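Local coordinates for protein spermidine N(1)-acetyltransferase (Thermoplasma acidophilum, PDB 3K9U) that catalyses transfer of an acetyl group from acetyl-CoA to polyamines such as spermidine, and so protects the cell against polyamine toxicity, at residues Asn52-Val55 with Arg56-Asn60. Sequence-based numbering, arbitrary orientation.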
ATOM      1  N   ASN A  52     -21.746 -20.043  -5.788  1.00 17.46           N
ATOM      2  CA  ASN A  52     -23.175 -19.803  -5.651  1.00 17.69           C
ATOM      3  C   ASN A  52     -23.453 -18.312  -5.678  1.00 18.05           C
ATOM      4  O   ASN A  52     -24.397 -17.876  -6.351  1.00 17.74           O
ATOM      5  CB  ASN A  52     -23.719 -20.440  -4.367  1.00 16.73           C
ATOM      6  CG  ASN A  52     -25.232 -20.349  -4.248  1.00 18.80           C
ATOM      7  OD1 ASN A  52     -25.979 -20.735  -5.161  1.00 17.12           O
ATOM      8  ND2 ASN A  52     -25.700 -19.872  -3.098  1.00 17.20           N
ATOM      9  N   GLU A  53     -22.615 -17.524  -4.991  1.00 17.61           N
ATOM     10  CA  GLU A  53     -22.819 -16.064  -4.958  1.00 18.89           C
ATOM     11  C   GLU A  53     -22.587 -15.427  -6.315  1.00 18.28           C
ATOM     12  O   GLU A  53     -23.344 -14.557  -6.731  1.00 17.06           O
ATOM     13  CB  GLU A  53     -21.924 -15.383  -3.928  1.00 19.25           C
ATOM     14  CG  GLU A  53     -22.343 -15.641  -2.466  1.00 22.41           C
ATOM     15  CD  GLU A  53     -21.208 -15.309  -1.474  1.00 22.13           C
ATOM     16  OE1 GLU A  53     -20.059 -15.125  -1.915  1.00 29.97           O
ATOM     17  OE2 GLU A  53     -21.448 -15.241  -0.264  1.00 21.83           O
ATOM     18  N   ILE A  54     -21.532 -15.879  -7.000  1.00 18.36           N
ATOM     19  CA  ILE A  54     -21.239 -15.411  -8.346  1.00 17.35           C
ATOM     20  C   ILE A  54     -22.407 -15.739  -9.275  1.00 17.66           C
ATOM     21  O   ILE A  54     -22.817 -14.863 -10.042  1.00 17.81           O
ATOM     22  CB  ILE A  54     -19.903 -16.015  -8.874  1.00 18.14           C
ATOM     23  CG1 ILE A  54     -18.701 -15.465  -8.081  1.00 18.98           C
ATOM     24  CG2 ILE A  54     -19.706 -15.757 -10.365  1.00 14.04           C
ATOM     25  CD1 ILE A  54     -17.340 -16.121  -8.477  1.00 14.07           C
ATOM     26  N   VAL A  55     -22.956 -16.967  -9.212  1.00 17.19           N
ATOM     27  CA  VAL A  55     -24.065 -17.338 -10.106  1.00 17.47           C
ATOM     28  C   VAL A  55     -25.323 -16.529  -9.815  1.00 19.73           C
ATOM     29  O   VAL A  55     -25.987 -16.078 -10.743  1.00 19.44           O
ATOM     30  CB  VAL A  55     -24.399 -18.860 -10.110  1.00 17.22           C
ATOM     31  CG1 VAL A  55     -25.648 -19.182 -11.034  1.00 13.70           C
ATOM     32  CG2 VAL A  55     -23.182 -19.658 -10.565  1.00 15.66           C
ATOM     33  N   ARG A  56     -25.626 -16.333  -8.533  1.00 22.08           N
ATOM     34  CA  ARG A  56     -26.749 -15.483  -8.112  1.00 24.30           C
ATOM     35  C   ARG A  56     -26.611 -14.083  -8.686  1.00 24.12           C
ATOM     36  O   ARG A  56     -27.579 -13.529  -9.222  1.00 22.89           O
ATOM     37  CB  ARG A  56     -26.833 -15.377  -6.572  1.00 25.22           C
ATOM     38  CG  ARG A  56     -27.509 -16.593  -5.925  1.00 29.83           C
ATOM     39  CD  ARG A  56     -27.418 -16.570  -4.399  1.00 34.54           C
ATOM     40  NE  ARG A  56     -28.174 -15.453  -3.824  1.00 40.08           N
ATOM     41  CZ  ARG A  56     -27.656 -14.417  -3.146  1.00 45.14           C
ATOM     42  NH1 ARG A  56     -26.339 -14.297  -2.894  1.00 41.04           N
ATOM     43  NH2 ARG A  56     -28.488 -13.469  -2.693  1.00 49.76           N
ATOM     44  N   SER A  57     -25.400 -13.530  -8.573  1.00 23.78           N
ATOM     45  CA  SER A  57     -25.125 -12.180  -9.042  1.00 24.79           C
ATOM     46  C   SER A  57     -25.337 -12.020 -10.550  1.00 26.42           C
ATOM     47  O   SER A  57     -25.453 -10.913 -11.045  1.00 27.30           O
ATOM     48  CB  SER A  57     -23.689 -11.782  -8.691  1.00 25.37           C
ATOM     49  OG  SER A  57     -22.774 -12.199  -9.695  1.00 24.73           O
ATOM     50  N   GLN A  58     -25.396 -13.131 -11.276  1.00 28.22           N
ATOM     51  CA  GLN A  58     -25.451 -13.105 -12.720  1.00 29.88           C
ATOM     52  C   GLN A  58     -26.871 -12.865 -13.201  1.00 30.53           C
ATOM     53  O   GLN A  58     -27.080 -12.194 -14.205  1.00 31.58           O
ATOM     54  CB  GLN A  58     -24.969 -14.442 -13.283  1.00 30.71           C
ATOM     55  CG  GLN A  58     -23.999 -14.317 -14.430  1.00 34.73           C
ATOM     56  CD  GLN A  58     -22.571 -14.394 -13.975  1.00 37.63           C
ATOM     57  OE1 GLN A  58     -22.086 -15.468 -13.605  1.00 44.81           O
ATOM     58  NE2 GLN A  58     -21.873 -13.269 -14.020  1.00 38.93           N
ATOM     59  N   SER A  59     -27.843 -13.438 -12.498  1.00 29.97           N
ATOM     60  CA  SER A  59     -29.225 -13.422 -12.950  1.00 29.97           C
ATOM     61  C   SER A  59     -30.032 -12.358 -12.201  1.00 29.18           C
ATOM     62  O   SER A  59     -31.212 -12.130 -12.495  1.00 30.08           O
ATOM     63  CB  SER A  59     -29.847 -14.809 -12.731  1.00 29.47           C
ATOM     64  OG  SER A  59     -28.831 -15.813 -12.567  1.00 32.59           O
ATOM     65  N   ASN A  60     -29.407 -11.716 -11.227  1.00 28.40           N
ATOM     66  CA  ASN A  60     -30.136 -10.849 -10.306  1.00 28.17           C
ATOM     67  C   ASN A  60     -29.627  -9.423 -10.405  1.00 27.43           C
ATOM     68  O   ASN A  60     -28.512  -9.103  -9.968  1.00 26.09           O
ATOM     69  CB  ASN A  60     -30.026 -11.368  -8.872  1.00 27.91           C
ATOM     70  CG  ASN A  60     -31.061 -10.764  -7.959  1.00 28.60           C
ATOM     71  OD1 ASN A  60     -31.516  -9.621  -8.149  1.00 27.31           O
ATOM     72  ND2 ASN A  60     -31.460 -11.535  -6.963  1.00 30.47           N
TER
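Glu53 CG sits at the edge of the Arg56 guanidinium, near the guanidinium plane, 4.2 Å from Arg56 NH1. The Asn52 amide is tilted 37° from the guanidinium plane, and Asn52 ND2 touches the Arg56 chain at CD, 3.9 Å away. A bend at chi3 (66°) carries the guanidinium beyond CD away from the Asn52 amide and leaves NH1 on the Glu53 side. No salt bridge joins Glu53 to Arg56; Glu53 OE1 pairs instead with Arg91. The Gln58 amide lies beside Ile54, its OE1 4.0 Å from Ile54 CG2, while its NE2 donates to the carbonyl of Leu8. The backbone is ordinary alpha-helix: Arg56 N bonds Asn52 O, and Ser57 N bonds Glu53 O at 2.9 Å. Gln58 N bonds Val55 O, three residues back, at 3.1 Å, from above the carbonyl plane. Ser57 OG donates to Ile54 O at 2.7 Å; chi1 of 87° sets it between backbone N and carbonyl carbon. With an alanine here, Ile54 O would probably lose its hydroxyl partner near the helix end, on the buried side that packs against Ile63 and Phe65 of strand 63-70. The Ser57 hydroxyl thus adds a firm bond to the backbone set, and Ser59 OG only a weak one, to Val55 O. Glu53 links the helix to strand 86-94 through Arg91, and Gln58 links it to Leu8, just after strand 3-7.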